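Local coordinates for Ice-binding protein isoform1a (Antarctomyces psychrotrophicus, PDB 7BWX), which probably binds ice as an antifreeze protein built on a right-handed beta-helix, at residues Gly100-Asp105 against Ser124-Gln129; Ile142-Gly147 against His168-Val173; Gly184-Gly189 against Ser201-Val206. The protein carries 1 engineered substitution. All blocks are in the same frame, centred on the assembly; numbering follows the deposited sequence.

Contact 1: Gly100-Asp105 against Ser124-Gln129; sequences GVYKYD and SVWVFQ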
ATOM      1  N   GLY A 100       6.048   1.225  15.341  1.00 20.89           N
ATOM      2  CA  GLY A 100       6.184  -0.170  15.798  1.00 21.04           C
ATOM      3  C   GLY A 100       5.968  -1.153  14.661  1.00 20.09           C
ATOM      4  O   GLY A 100       5.621  -0.728  13.548  1.00 17.55           O
ATOM      5  N   VAL A 101       6.205  -2.423  14.956  1.00 19.95           N
ATOM      6  CA  VAL A 101       5.821  -3.586  14.129  1.00 18.99           C
ATOM      7  C   VAL A 101       4.628  -4.197  14.834  1.00 19.01           C
ATOM      8  O   VAL A 101       4.791  -4.776  15.960  1.00 20.71           O
ATOM      9  CB  VAL A 101       7.028  -4.531  13.965  1.00 18.26           C
ATOM     10  CG1 VAL A 101       6.741  -5.696  13.020  1.00 19.22           C
ATOM     11  CG2 VAL A 101       8.239  -3.746  13.508  1.00 18.96           C
ATOM     12  N   TYR A 102       3.454  -4.049  14.243  1.00 17.51           N
ATOM     13  CA  TYR A 102       2.161  -4.472  14.830  1.00 19.19           C
ATOM     14  C   TYR A 102       1.727  -5.766  14.148  1.00 21.82           C
ATOM     15  O   TYR A 102       1.530  -5.774  12.889  1.00 19.08           O
ATOM     16  CB  TYR A 102       1.106  -3.388  14.606  1.00 20.35           C
ATOM     17  CG  TYR A 102       1.366  -2.127  15.387  1.00 21.28           C
ATOM     18  CD1 TYR A 102       2.269  -1.177  14.973  1.00 21.84           C
ATOM     19  CD2 TYR A 102       0.681  -1.880  16.568  1.00 23.82           C
ATOM     20  CE1 TYR A 102       2.497  -0.018  15.702  1.00 22.23           C
ATOM     21  CE2 TYR A 102       0.952  -0.775  17.352  1.00 22.63           C
ATOM     22  CZ  TYR A 102       1.839   0.173  16.906  1.00 25.02           C
ATOM     23  OH  TYR A 102       2.085   1.269  17.684  1.00 25.37           O
ATOM     24  N   LYS A 103       1.593  -6.831  14.931  1.00 20.27           N
ATOM     25  CA  LYS A 103       1.184  -8.163  14.432  1.00 21.08           C
ATOM     26  C   LYS A 103      -0.308  -8.344  14.616  1.00 19.53           C
ATOM     27  O   LYS A 103      -0.820  -8.313  15.788  1.00 19.94           O
ATOM     28  CB  LYS A 103       2.016  -9.245  15.130  1.00 24.80           C
ATOM     29  CG  LYS A 103       1.598 -10.684  14.867  1.00 31.77           C
ATOM     30  CD  LYS A 103       2.630 -11.702  15.374  1.00 38.55           C
ATOM     31  CE  LYS A 103       2.426 -12.109  16.812  1.00 47.43           C
ATOM     32  NZ  LYS A 103       1.164 -12.879  16.983  1.00 51.00           N
ATOM     33  N   TYR A 104      -1.002  -8.630  13.526  1.00 17.28           N
ATOM     34  CA  TYR A 104      -2.423  -9.010  13.513  1.00 17.24           C
ATOM     35  C   TYR A 104      -2.560 -10.405  12.925  1.00 19.93           C
ATOM     36  O   TYR A 104      -2.161 -10.616  11.725  1.00 19.71           O
ATOM     37  CB  TYR A 104      -3.255  -7.998  12.727  1.00 18.70           C
ATOM     38  CG  TYR A 104      -3.358  -6.637  13.379  1.00 19.33           C
ATOM     39  CD1 TYR A 104      -2.348  -5.701  13.262  1.00 18.92           C
ATOM     40  CD2 TYR A 104      -4.475  -6.290  14.113  1.00 19.81           C
ATOM     41  CE1 TYR A 104      -2.423  -4.451  13.857  1.00 20.69           C
ATOM     42  CE2 TYR A 104      -4.582  -5.037  14.702  1.00 21.11           C
ATOM     43  CZ  TYR A 104      -3.551  -4.123  14.590  1.00 21.27           C
ATOM     44  OH  TYR A 104      -3.694  -2.893  15.160  1.00 20.56           O
ATOM     45  N   ASP A 105      -3.198 -11.320  13.666  1.00 19.56           N
ATOM     46  CA  ASP A 105      -3.280 -12.738  13.253  1.00 22.56           C
ATOM     47  C   ASP A 105      -4.461 -12.999  12.346  1.00 21.88           C
ATOM     48  O   ASP A 105      -4.504 -14.080  11.771  1.00 21.64           O
ATOM     49  CB  ASP A 105      -3.444 -13.676  14.440  1.00 26.98           C
ATOM     50  CG  ASP A 105      -2.368 -13.515  15.478  1.00 32.49           C
ATOM     51  OD1 ASP A 105      -1.206 -13.249  15.091  1.00 34.20           O
ATOM     52  OD2 ASP A 105      -2.715 -13.686  16.683  1.00 42.11           O
ATOM     53  N   SER A 124      10.395   7.691  12.571  1.00 23.30           N
ATOM     54  CA  SER A 124       9.388   6.693  13.020  1.00 22.88           C
ATOM     55  C   SER A 124       9.035   5.746  11.850  1.00 22.42           C
ATOM     56  O   SER A 124       8.743   6.258  10.774  1.00 19.37           O
ATOM     57  CB  SER A 124       8.137   7.391  13.514  1.00 23.82           C
ATOM     58  OG  SER A 124       8.299   7.895  14.842  1.00 24.28           O
ATOM     59  N   VAL A 125       8.996   4.432  12.089  1.00 21.43           N
ATOM     60  CA  VAL A 125       8.538   3.440  11.078  1.00 20.79           C
ATOM     61  C   VAL A 125       7.368   2.651  11.635  1.00 19.59           C
ATOM     62  O   VAL A 125       7.369   2.302  12.853  1.00 18.44           O
ATOM     63  CB  VAL A 125       9.707   2.542  10.629  1.00 21.83           C
ATOM     64  CG1 VAL A 125       9.212   1.386   9.788  1.00 20.80           C
ATOM     65  CG2 VAL A 125      10.742   3.349   9.882  1.00 22.62           C
ATOM     66  N   TRP A 126       6.366   2.398  10.775  1.00 18.23           N
ATOM     67  CA  TRP A 126       5.228   1.507  11.045  1.00 17.08           C
ATOM     68  C   TRP A 126       5.269   0.337  10.054  1.00 17.31           C
ATOM     69  O   TRP A 126       5.304   0.560   8.819  1.00 16.61           O
ATOM     70  CB  TRP A 126       3.883   2.197  10.954  1.00 17.42           C
ATOM     71  CG  TRP A 126       3.643   3.263  11.970  1.00 19.37           C
ATOM     72  CD1 TRP A 126       2.897   3.193  13.112  1.00 20.53           C
ATOM     73  CD2 TRP A 126       4.181   4.584  11.911  1.00 18.14           C
ATOM     74  NE1 TRP A 126       2.937   4.398  13.763  1.00 20.94           N
ATOM     75  CE2 TRP A 126       3.698   5.276  13.034  1.00 20.61           C
ATOM     76  CE3 TRP A 126       5.002   5.237  11.013  1.00 18.43           C
ATOM     77  CZ2 TRP A 126       4.060   6.600  13.285  1.00 21.86           C
ATOM     78  CZ3 TRP A 126       5.336   6.549  11.240  1.00 22.43           C
ATOM     79  CH2 TRP A 126       4.877   7.216  12.368  1.00 20.33           C
ATOM     80  N   VAL A 127       5.212  -0.869  10.585  1.00 15.96           N
ATOM     81  CA  VAL A 127       5.021  -2.095   9.767  1.00 16.06           C
ATOM     82  C   VAL A 127       3.810  -2.799  10.349  1.00 17.29           C
ATOM     83  O   VAL A 127       3.875  -3.251  11.508  1.00 16.95           O
ATOM     84  CB  VAL A 127       6.257  -3.006   9.733  1.00 17.10           C
ATOM     85  CG1 VAL A 127       5.968  -4.196   8.845  1.00 17.93           C
ATOM     86  CG2 VAL A 127       7.499  -2.291   9.313  1.00 17.20           C
ATOM     87  N   PHE A 128       2.726  -2.840   9.586  1.00 16.39           N
ATOM     88  CA  PHE A 128       1.529  -3.598   9.924  1.00 16.10           C
ATOM     89  C   PHE A 128       1.656  -4.968   9.285  1.00 15.97           C
ATOM     90  O   PHE A 128       1.531  -5.071   8.067  1.00 15.97           O
ATOM     91  CB  PHE A 128       0.295  -2.808   9.535  1.00 16.89           C
ATOM     92  CG  PHE A 128       0.129  -1.567  10.381  1.00 17.09           C
ATOM     93  CD1 PHE A 128      -0.562  -1.617  11.584  1.00 19.35           C
ATOM     94  CD2 PHE A 128       0.636  -0.356   9.958  1.00 19.13           C
ATOM     95  CE1 PHE A 128      -0.690  -0.481  12.380  1.00 19.30           C
ATOM     96  CE2 PHE A 128       0.479   0.794  10.718  1.00 21.08           C
ATOM     97  CZ  PHE A 128      -0.181   0.724  11.938  1.00 20.20           C
ATOM     98  N   GLN A 129       1.774  -5.983  10.137  1.00 15.64           N
ATOM     99  CA  GLN A 129       1.873  -7.405   9.726  1.00 16.39           C
ATOM    100  C   GLN A 129       0.466  -7.964   9.801  1.00 16.00           C
ATOM    101  O   GLN A 129       0.035  -8.382  10.926  1.00 16.50           O
ATOM    102  CB  GLN A 129       2.868  -8.177  10.599  1.00 15.47           C
ATOM    103  CG  GLN A 129       4.260  -7.583  10.605  1.00 16.39           C
ATOM    104  CD  GLN A 129       5.170  -8.376  11.509  1.00 18.64           C
ATOM    105  OE1 GLN A 129       4.801  -8.665  12.653  1.00 18.21           O
ATOM    106  NE2 GLN A 129       6.360  -8.702  11.026  1.00 15.96           N
TER

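Contact 2: Ile142-Gly147 against His168-Val173; sequences IILTNG and HLEGNV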
ATOM      1  N   ILE A 142      -6.565   7.400   6.968  1.00 15.15           N
ATOM      2  CA  ILE A 142      -5.326   7.300   7.758  1.00 16.64           C
ATOM      3  C   ILE A 142      -4.677   8.675   7.757  1.00 17.84           C
ATOM      4  O   ILE A 142      -4.483   9.239   6.679  1.00 17.62           O
ATOM      5  CB  ILE A 142      -4.416   6.209   7.166  1.00 17.93           C
ATOM      6  CG1 ILE A 142      -5.108   4.851   7.256  1.00 20.28           C
ATOM      7  CG2 ILE A 142      -3.054   6.205   7.864  1.00 19.36           C
ATOM      8  CD1 ILE A 142      -4.598   3.810   6.292  1.00 21.85           C
ATOM      9  N   ILE A 143      -4.321   9.174   8.918  1.00 16.94           N
ATOM     10  CA  ILE A 143      -3.700  10.514   9.056  1.00 19.49           C
ATOM     11  C   ILE A 143      -2.370  10.391   9.795  1.00 19.29           C
ATOM     12  O   ILE A 143      -2.135   9.393  10.566  1.00 18.02           O
ATOM     13  CB  ILE A 143      -4.672  11.487   9.753  1.00 20.50           C
ATOM     14  CG1 ILE A 143      -4.960  11.117  11.203  1.00 20.76           C
ATOM     15  CG2 ILE A 143      -5.954  11.628   8.959  1.00 22.19           C
ATOM     16  CD1 ILE A 143      -5.829  12.153  11.900  1.00 24.04           C
ATOM     17  N   LEU A 144      -1.527  11.361   9.544  1.00 17.52           N
ATOM     18  CA  LEU A 144      -0.169  11.441  10.090  1.00 19.42           C
ATOM     19  C   LEU A 144      -0.096  12.609  11.077  1.00 22.54           C
ATOM     20  O   LEU A 144      -0.462  13.708  10.661  1.00 20.50           O
ATOM     21  CB  LEU A 144       0.781  11.700   8.928  1.00 20.71           C
ATOM     22  CG  LEU A 144       0.676  10.725   7.753  1.00 20.07           C
ATOM     23  CD1 LEU A 144       1.565  11.196   6.618  1.00 21.52           C
ATOM     24  CD2 LEU A 144       0.987   9.299   8.185  1.00 21.25           C
ATOM     25  N   THR A 145       0.478  12.410  12.256  1.00 21.57           N
ATOM     26  CA  THR A 145       0.703  13.535  13.204  1.00 23.99           C
ATOM     27  C   THR A 145       2.146  13.521  13.693  1.00 24.95           C
ATOM     28  O   THR A 145       2.810  12.466  13.606  1.00 20.46           O
ATOM     29  CB  THR A 145      -0.295  13.466  14.359  1.00 23.30           C
ATOM     30  OG1 THR A 145       0.000  12.259  15.069  1.00 23.11           O
ATOM     31  CG2 THR A 145      -1.726  13.480  13.870  1.00 26.85           C
ATOM     32  N   ASN A 146       2.609  14.669  14.202  1.00 25.67           N
ATOM     33  CA  ASN A 146       3.847  14.760  15.005  1.00 24.84           C
ATOM     34  C   ASN A 146       5.001  14.151  14.235  1.00 23.52           C
ATOM     35  O   ASN A 146       5.772  13.409  14.847  1.00 23.96           O
ATOM     36  CB  ASN A 146       3.653  14.068  16.349  1.00 26.44           C
ATOM     37  CG  ASN A 146       2.576  14.739  17.166  1.00 30.74           C
ATOM     38  OD1 ASN A 146       2.320  15.913  16.949  1.00 34.71           O
ATOM     39  ND2 ASN A 146       1.917  14.018  18.063  1.00 32.27           N
ATOM     40  N   GLY A 147       5.122  14.482  12.954  1.00 23.03           N
ATOM     41  CA  GLY A 147       6.303  14.167  12.120  1.00 25.69           C
ATOM     42  C   GLY A 147       6.202  12.835  11.357  1.00 24.90           C
ATOM     43  O   GLY A 147       7.195  12.474  10.649  1.00 25.79           O
ATOM     44  N   HIS A 168      -9.159   6.969   2.205  1.00 12.67           N
ATOM     45  CA  HIS A 168      -7.832   7.573   2.068  1.00 12.77           C
ATOM     46  C   HIS A 168      -6.825   6.763   2.862  1.00 13.70           C
ATOM     47  O   HIS A 168      -7.063   6.481   4.031  1.00 14.18           O
ATOM     48  CB  HIS A 168      -7.820   9.040   2.499  1.00 13.02           C
ATOM     49  CG  HIS A 168      -6.468   9.631   2.351  1.00 13.27           C
ATOM     50  ND1 HIS A 168      -5.938   9.882   1.100  1.00 13.78           N
ATOM     51  CD2 HIS A 168      -5.488   9.897   3.251  1.00 14.32           C
ATOM     52  CE1 HIS A 168      -4.703  10.338   1.246  1.00 13.29           C
ATOM     53  NE2 HIS A 168      -4.412  10.389   2.562  1.00 13.79           N
ATOM     54  N   LEU A 169      -5.718   6.395   2.215  1.00 14.22           N
ATOM     55  CA  LEU A 169      -4.641   5.621   2.865  1.00 14.44           C
ATOM     56  C   LEU A 169      -3.328   6.363   2.687  1.00 13.82           C
ATOM     57  O   LEU A 169      -3.112   7.049   1.643  1.00 13.46           O
ATOM     58  CB  LEU A 169      -4.598   4.211   2.282  1.00 15.89           C
ATOM     59  CG  LEU A 169      -3.523   3.282   2.836  1.00 17.50           C
ATOM     60  CD1 LEU A 169      -4.010   1.850   2.896  1.00 18.55           C
ATOM     61  CD2 LEU A 169      -2.265   3.342   1.963  1.00 18.49           C
ATOM     62  N   GLU A 170      -2.524   6.278   3.728  1.00 12.98           N
ATOM     63  CA  GLU A 170      -1.137   6.724   3.737  1.00 13.66           C
ATOM     64  C   GLU A 170      -0.313   5.439   3.871  1.00 14.54           C
ATOM     65  O   GLU A 170      -0.606   4.617   4.765  1.00 15.43           O
ATOM     66  CB  GLU A 170      -0.876   7.707   4.887  1.00 14.80           C
ATOM     67  CG  GLU A 170      -1.744   8.983   4.821  1.00 15.22           C
ATOM     68  CD  GLU A 170      -1.191  10.096   3.957  1.00 16.65           C
ATOM     69  OE1 GLU A 170       0.030  10.059   3.673  1.00 20.84           O
ATOM     70  OE2 GLU A 170      -1.949  11.014   3.569  1.00 19.14           O
ATOM     71  N   GLY A 171       0.689   5.306   3.024  1.00 12.40           N
ATOM     72  CA  GLY A 171       1.692   4.259   3.186  1.00 14.19           C
ATOM     73  C   GLY A 171       1.831   3.329   1.984  1.00 14.76           C
ATOM     74  O   GLY A 171       1.113   3.490   0.996  1.00 14.32           O
ATOM     75  N   ASN A 172       2.792   2.413   2.103  1.00 14.51           N
ATOM     76  CA  ASN A 172       3.156   1.412   1.061  1.00 15.08           C
ATOM     77  C   ASN A 172       2.387   0.126   1.351  1.00 14.43           C
ATOM     78  O   ASN A 172       2.584  -0.474   2.404  1.00 15.57           O
ATOM     79  CB  ASN A 172       4.673   1.243   1.047  1.00 16.41           C
ATOM     80  CG  ASN A 172       5.396   2.540   0.760  1.00 18.27           C
ATOM     81  OD1 ASN A 172       5.176   3.154  -0.287  1.00 20.11           O
ATOM     82  ND2 ASN A 172       6.269   2.948   1.669  1.00 19.24           N
ATOM     83  N   VAL A 173       1.457  -0.201   0.474  1.00 13.36           N
ATOM     84  CA  VAL A 173       0.646  -1.412   0.549  1.00 13.99           C
ATOM     85  C   VAL A 173       1.425  -2.461  -0.233  1.00 14.72           C
ATOM     86  O   VAL A 173       1.515  -2.330  -1.445  1.00 13.91           O
ATOM     87  CB  VAL A 173      -0.762  -1.211  -0.006  1.00 15.06           C
ATOM     88  CG1 VAL A 173      -1.560  -2.499   0.118  1.00 15.99           C
ATOM     89  CG2 VAL A 173      -1.502  -0.044   0.675  1.00 16.07           C
TER
HETATM   90  O   HOH W   1      -3.710  11.676   5.546  1.00 16.92           O

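Contact 3: Gly184-Gly189 against Ser201-Val206; sequences GATING and SNTVTV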
ATOM      1  N   GLY A 184     -13.004   5.948  -6.048  1.00 14.35           N
ATOM      2  CA  GLY A 184     -12.659   7.221  -5.413  1.00 15.57           C
ATOM      3  C   GLY A 184     -11.646   7.047  -4.324  1.00 14.09           C
ATOM      4  O   GLY A 184     -11.280   8.088  -3.737  1.00 13.48           O
ATOM      5  N   ALA A 185     -11.204   5.823  -4.011  1.00 14.12           N
ATOM      6  CA  ALA A 185     -10.149   5.684  -2.978  1.00 12.95           C
ATOM      7  C   ALA A 185      -8.901   6.469  -3.388  1.00 12.93           C
ATOM      8  O   ALA A 185      -8.518   6.480  -4.589  1.00 12.57           O
ATOM      9  CB  ALA A 185      -9.850   4.233  -2.702  1.00 13.94           C
ATOM     10  N   THR A 186      -8.224   7.054  -2.409  1.00 12.70           N
ATOM     11  CA  THR A 186      -7.008   7.856  -2.623  1.00 14.44           C
ATOM     12  C   THR A 186      -5.910   7.283  -1.747  1.00 13.20           C
ATOM     13  O   THR A 186      -6.198   6.754  -0.628  1.00 13.71           O
ATOM     14  CB  THR A 186      -7.261   9.356  -2.395  1.00 14.93           C
ATOM     15  OG1 THR A 186      -7.660   9.576  -1.044  1.00 15.58           O
ATOM     16  CG2 THR A 186      -8.318   9.893  -3.343  1.00 15.31           C
ATOM     17  N   ILE A 187      -4.690   7.382  -2.248  1.00 12.99           N
ATOM     18  CA  ILE A 187      -3.495   6.816  -1.588  1.00 13.19           C
ATOM     19  C   ILE A 187      -2.346   7.805  -1.771  1.00 13.12           C
ATOM     20  O   ILE A 187      -2.035   8.200  -2.903  1.00 15.56           O
ATOM     21  CB  ILE A 187      -3.162   5.405  -2.157  1.00 13.13           C
ATOM     22  CG1 ILE A 187      -4.288   4.407  -1.934  1.00 14.31           C
ATOM     23  CG2 ILE A 187      -1.869   4.883  -1.543  1.00 14.05           C
ATOM     24  CD1 ILE A 187      -5.252   4.281  -3.096  1.00 15.29           C
ATOM     25  N   ASN A 188      -1.731   8.171  -0.667  1.00 13.70           N
ATOM     26  CA  ASN A 188      -0.392   8.773  -0.593  1.00 13.48           C
ATOM     27  C   ASN A 188       0.528   7.660  -0.172  1.00 13.63           C
ATOM     28  O   ASN A 188       0.584   7.320   1.037  1.00 14.41           O
ATOM     29  CB  ASN A 188      -0.321   9.956   0.390  1.00 15.30           C
ATOM     30  CG  ASN A 188      -0.981  11.206  -0.186  1.00 16.92           C
ATOM     31  OD1 ASN A 188      -1.045  11.402  -1.420  1.00 18.01           O
ATOM     32  ND2 ASN A 188      -1.500  12.048   0.696  1.00 16.20           N
ATOM     33  N   GLY A 189       1.170   7.060  -1.176  1.00 13.94           N
ATOM     34  CA  GLY A 189       1.965   5.833  -0.988  1.00 13.70           C
ATOM     35  C   GLY A 189       1.999   5.059  -2.273  1.00 14.42           C
ATOM     36  O   GLY A 189       2.190   5.684  -3.351  1.00 15.04           O
ATOM     37  N   SER A 201     -11.333   5.040 -10.546  1.00 15.02           N
ATOM     38  CA  SER A 201     -11.332   6.491 -10.286  1.00 14.63           C
ATOM     39  C   SER A 201     -10.517   6.772  -9.047  1.00 14.78           C
ATOM     40  O   SER A 201     -10.975   7.551  -8.175  1.00 13.44           O
ATOM     41  CB  SER A 201     -12.766   6.963 -10.146  1.00 16.61           C
ATOM     42  OG  SER A 201     -13.501   6.417 -11.241  1.00 22.64           O
ATOM     43  N   ASN A 202      -9.285   6.278  -9.017  1.00 13.91           N
ATOM     44  CA  ASN A 202      -8.425   6.470  -7.831  1.00 13.99           C
ATOM     45  C   ASN A 202      -7.384   7.542  -8.090  1.00 13.69           C
ATOM     46  O   ASN A 202      -7.088   7.894  -9.251  1.00 16.34           O
ATOM     47  CB  ASN A 202      -7.712   5.189  -7.413  1.00 14.11           C
ATOM     48  CG  ASN A 202      -8.700   4.072  -7.253  1.00 14.96           C
ATOM     49  OD1 ASN A 202      -8.675   3.113  -8.027  1.00 14.95           O
ATOM     50  ND2 ASN A 202      -9.543   4.199  -6.248  1.00 13.83           N
ATOM     51  N   THR A 203      -6.789   8.032  -7.017  1.00 13.15           N
ATOM     52  CA  THR A 203      -5.566   8.850  -7.119  1.00 13.41           C
ATOM     53  C   THR A 203      -4.523   8.214  -6.228  1.00 12.96           C
ATOM     54  O   THR A 203      -4.787   8.027  -5.047  1.00 14.75           O
ATOM     55  CB  THR A 203      -5.764  10.312  -6.698  1.00 15.32           C
ATOM     56  OG1 THR A 203      -6.864  10.761  -7.468  1.00 17.16           O
ATOM     57  CG2 THR A 203      -4.538  11.164  -6.961  1.00 15.72           C
ATOM     58  N   VAL A 204      -3.376   7.919  -6.785  1.00 12.89           N
ATOM     59  CA  VAL A 204      -2.232   7.348  -6.054  1.00 12.79           C
ATOM     60  C   VAL A 204      -1.051   8.260  -6.303  1.00 12.93           C
ATOM     61  O   VAL A 204      -0.657   8.476  -7.493  1.00 14.63           O
ATOM     62  CB  VAL A 204      -1.915   5.919  -6.538  1.00 12.86           C
ATOM     63  CG1 VAL A 204      -0.736   5.360  -5.746  1.00 12.86           C
ATOM     64  CG2 VAL A 204      -3.136   5.044  -6.516  1.00 12.35           C
ATOM     65  N   THR A 205      -0.499   8.779  -5.234  1.00 13.38           N
ATOM     66  CA  THR A 205       0.667   9.665  -5.300  1.00 13.15           C
ATOM     67  C   THR A 205       1.820   9.099  -4.482  1.00 12.73           C
ATOM     68  O   THR A 205       1.761   9.099  -3.234  1.00 12.31           O
ATOM     69  CB  THR A 205       0.280  11.073  -4.809  1.00 13.74           C
ATOM     70  OG1 THR A 205      -0.821  11.509  -5.597  1.00 13.24           O
ATOM     71  CG2 THR A 205       1.446  12.031  -4.924  1.00 15.37           C
ATOM     72  N   VAL A 206       2.906   8.780  -5.147  1.00 13.70           N
ATOM     73  CA  VAL A 206       4.101   8.239  -4.464  1.00 15.17           C
ATOM     74  C   VAL A 206       4.716   9.345  -3.596  1.00 17.59           C
ATOM     75  O   VAL A 206       4.786  10.450  -4.048  1.00 18.11           O
ATOM     76  CB  VAL A 206       5.083   7.645  -5.489  1.00 16.80           C
ATOM     77  CG1 VAL A 206       6.368   7.184  -4.827  1.00 17.48           C
ATOM     78  CG2 VAL A 206       4.422   6.502  -6.243  1.00 16.11           C
TER

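Contact 1: Gly100-Asp105 against Ser124-Gln129
G100-K103 and W126-Q129 pair in parallel register on successive coils of the right-handed beta-helix, with strand axes 11° apart. The ladder steps across the gap one carbonyl at a time: V127 N donates to G100 O, Y102 N to V127 O, Q129 N to Y102 O, and Y104 N to Q129 O, all within 2.8 to 3.0 Å. At the start, the bond from G100 N to V125 O is weak.

The two faces of the pair differ sharply. Y102, Y104, W126 and F128 fill one side, with Y102 aligned alongside both W126 and F128, and Y104 alongside F128. The rings of Y102 and F128 are offset, planes 18° apart, with little overlap; the closest touch is Y102 CB to F128 CD1 at 3.9 Å. From the next position along, Y104 brings CE1 to the same F128 CD1, at 4.1 Å, so F128 is touched by both tyrosines. W126 CD1 meets Y102 CE1. L116 packs on W126 and F128, and W126 NE1 and Y102 OH bond to the carbonyls of F97 and V98.

On the other face, V101 CG1 crosses over the amide of Q129, 3.5 Å from CD and about equally far from OE1 and NE2. Q129 CG lies anti to its own carbonyl carbon (chi1 -57°), and beyond it the chain runs extended, carrying the amide across to V101. Its NE2 bonds to G77 O in helix 61-79 and to L80 O just after it.

The chemistry thus splits by face: a row of aromatic side chains on one, where Y102 OH and W126 NE1 end on backbone carbonyls and Y104 OH on the side chain of Q86, and on the other a methyl-packed amide that ties the coil to the helix.

Contact 2: Ile142-Gly147 against His168-Val173
Strand 142-145 and strand 168-170 diverge at 43° in this beta-helix, and their backbones meet where I142 N donates to H168 O at 3.1 Å. That bond is bent, 138° at the hydrogen, with the donor lying well above the carbonyl plane. Past it the two chains part, and side chains take over the contact.

I142 reaches across with its delta methyl: CD1 lies 3.7 Å from L169 CG, the two side chains running side by side, with W155 packed against both. E170 slides past I142 in the opposite direction. Its chi1 of -60° sets CG beside the backbone N and 3.3 Å from I142 O, and a bend at chi2 (-85°) then turns CD. At the end of the chain, E170 OE1 rests 3.5 Å from L144 CD1.

The other carboxylate oxygen does the polar work. H168 NE2 donates to E170 OE2 at 2.7 Å in a nearly straight bond; the oxygen lies in the imidazole plane but is approached from above the plane of its own carboxylate. N188, on the following coil, adds a donor through ND2. OE2 therefore gathers several donors, which would be expected to favour the charged carboxylate. The last of them is an ordered water, which bridges the strands by giving one hydrogen to E170 OE2 at 2.7 Å and the other to I142 O at 2.8 Å.

Contact 3: Gly184-Gly189 against Ser201-Val206
A185 O is gripped twice by the neighbouring coil: N202 ND2 donates to it at 3.0 Å, and T203 N adds a weak bond at 3.4 Å. From there the parallel pairing of the beta-helix takes over. I187 N gives to T203 O at 2.9 Å, T205 N to I187 O at 2.9 Å, and G189 N closes the series on T205 O at 3.0 Å, this last donor standing above the carbonyl plane as the chain turns its corner.

Toward the interior, I187 and V204 lie side by side and touch through I187 CD1 and V204 CG2, 4.1 Å apart. L169 packs on I187 from one neighbouring coil and I33 on V204 from the other. The opposite face carries T186, N188, T203 and T205. There N188, whose ND2 is engaged by E170, rests OD1 3.7 Å from T205 CB, the two side chains pointing the same way.

The next shell fixes these groups. N202 CG is anti to its carbonyl carbon (chi1 -52°), and the amide beyond it keeps A185 O near its plane; ND2 also bonds to Q182 O, and OD1 accepts from D200 N. T186 OG1 is held by H168 ND1, and T205 OG1 by N34 ND2.

What follows is an asparagine whose amide supplements the main-chain pairing at A185 O: both ends of that amide satisfy main-chain atoms around the turn, just where the regular pairing begins. T186, N188 and T205 make polar side-chain links to other coils, over the apolar layer of I187 and V204.

Following the chain from the N terminus, the contacts come in series; none nests in or crosses another. Contact 1 closes a loop of 18 residues that includes strands 108-110 and 113-117, and pairs strand 100-104 with 126-130. Contact 2 closes 20 residues, including strands 153-157 and 161-163, and ties strand 141-145 to 168-170. Contact 3 closes 11, with strand 197-200 among them, and pairs 186-192 with 203-205. Contacts 2 and 3 abut directly, with G171 N close to N188 O, because strands 168-170 and 186-192 are neighbours. Contact 1 stands apart, with nearest atoms about 6 Å from contact 2 and about 11 Å from contact 3.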